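Local structure of putative metal binding protein (Coccidioides immitis, 3CVG) at residues G275-L278 / Y279-P283. The protein probably binds metal ions, as a putative periplasmic metal-binding protein of the periplasmic binding protein superfamily, though its true ligand is not established. Sequence-based numbering, arbitrary orientation.
Sequences GQQL and YSPAP
Leu-278 packs over one face of the ring of its neighbour Tyr-279, the two side chains running side by side in the same direction. The leucine CB stays beside the Tyr-279 backbone N because the residues are consecutive; the ring contact starts at CG. This atom is set over the middle of the phenol ring, 3.5 Å from the centroid and 3° off the ring normal, a CH-pi contact. CD2 reaches further along the same face, 3.4 Å from Tyr-279 CE1, and also meets CZ. Leu-278 CG is anti to its backbone N (chi1 178°), beside the carbonyl carbon and hence on the side of the following residue. At the ring's far end, Tyr-279 OH is hydrogen-bonded to Ser-32 OG. The ring also meets that of Phe-103, on strand 100-111.

Gln-277 takes another path. Its extended chain passes the Tyr-279 carbonyl, with CG 3.2 Å from Tyr-279 O. A water bridges the amide to Ser-280, three residues on: it donates to Gln-277 OE1 at 3.0 Å and is hydrogen-bonded to Ser-280 OG at 2.8 Å. Gln-277 NE2 is bonded to Glu-269 O of helix 264-269, and Asn-227 ND2 is a second partner of Ser-280 OG.

The contact lies in the beta hairpin of strands 272-273 and 276-281, whose second strand pairs antiparallel with strand 100-111. Apolar face contact suits the buried Leu-278 and Tyr-279, while water, a backbone carbonyl and Asn-227 satisfy the polar ends of the partly exposed Gln-277 and Ser-280.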
# COMPACT_ATOMS: atom_id res chain seq x y z
N GLY A 275 -2.20 5.45 -17.86
CA GLY A 275 -1.89 4.49 -18.91
C GLY A 275 -1.03 3.31 -18.52
O GLY A 275 -0.47 2.63 -19.38
N GLN A 276 -0.91 3.03 -17.22
CA GLN A 276 -0.10 1.91 -16.75
C GLN A 276 -0.92 0.99 -15.86
O GLN A 276 -1.80 1.45 -15.12
CB GLN A 276 1.10 2.40 -15.93
CG GLN A 276 2.10 3.27 -16.67
CD GLN A 276 2.80 2.54 -17.78
OE1 GLN A 276 3.22 1.39 -17.62
NE2 GLN A 276 2.94 3.20 -18.92
N GLN A 277 -0.65 -0.31 -15.92
CA GLN A 277 -1.35 -1.24 -15.05
C GLN A 277 -0.87 -0.86 -13.66
O GLN A 277 0.33 -0.88 -13.40
CB GLN A 277 -0.96 -2.69 -15.35
CG GLN A 277 -1.61 -3.69 -14.39
CD GLN A 277 -1.24 -5.13 -14.69
OE1 GLN A 277 -0.07 -5.51 -14.65
NE2 GLN A 277 -2.24 -5.95 -15.00
N LEU A 278 -1.80 -0.52 -12.78
CA LEU A 278 -1.44 -0.10 -11.43
C LEU A 278 -0.91 -1.22 -10.54
O LEU A 278 0.18 -1.12 -9.99
CB LEU A 278 -2.64 0.56 -10.76
CG LEU A 278 -2.44 1.00 -9.31
CD1 LEU A 278 -1.19 1.87 -9.20
CD2 LEU A 278 -3.67 1.75 -8.84
N TYR A 279 -1.69 -2.29 -10.41
CA TYR A 279 -1.33 -3.42 -9.56
C TYR A 279 -1.12 -4.71 -10.34
O TYR A 279 -1.65 -4.89 -11.44
CB TYR A 279 -2.44 -3.69 -8.54
CG TYR A 279 -2.87 -2.51 -7.70
CD1 TYR A 279 -4.17 -2.02 -7.78
CD2 TYR A 279 -2.00 -1.91 -6.80
CE1 TYR A 279 -4.60 -0.97 -6.97
CE2 TYR A 279 -2.42 -0.85 -5.98
CZ TYR A 279 -3.72 -0.39 -6.08
OH TYR A 279 -4.15 0.63 -5.26
N SER A 280 -0.35 -5.63 -9.76
CA SER A 280 -0.12 -6.92 -10.39
C SER A 280 -1.16 -7.88 -9.83
O SER A 280 -1.59 -7.76 -8.68
CB SER A 280 1.28 -7.45 -10.08
OG SER A 280 2.28 -6.69 -10.73
N PRO A 281 -1.61 -8.84 -10.66
CA PRO A 281 -2.60 -9.81 -10.20
C PRO A 281 -1.99 -10.65 -9.08
O PRO A 281 -0.77 -10.70 -8.93
CB PRO A 281 -2.88 -10.64 -11.45
CG PRO A 281 -2.64 -9.65 -12.56
CD PRO A 281 -1.39 -8.96 -12.11
N ALA A 282 -2.83 -11.29 -8.28
CA ALA A 282 -2.34 -12.14 -7.20
C ALA A 282 -1.53 -13.27 -7.85
O ALA A 282 -1.74 -13.58 -9.01
CB ALA A 282 -3.50 -12.72 -6.41
N PRO A 283 -0.60 -13.88 -7.10
CA PRO A 283 0.21 -14.97 -7.65
C PRO A 283 -0.65 -16.16 -8.09
O PRO A 283 -1.74 -16.38 -7.55
CB PRO A 283 1.14 -15.34 -6.50
CG PRO A 283 1.22 -14.07 -5.69
CD PRO A 283 -0.20 -13.57 -5.71
O HOH W 1 2.08 -4.64 -12.67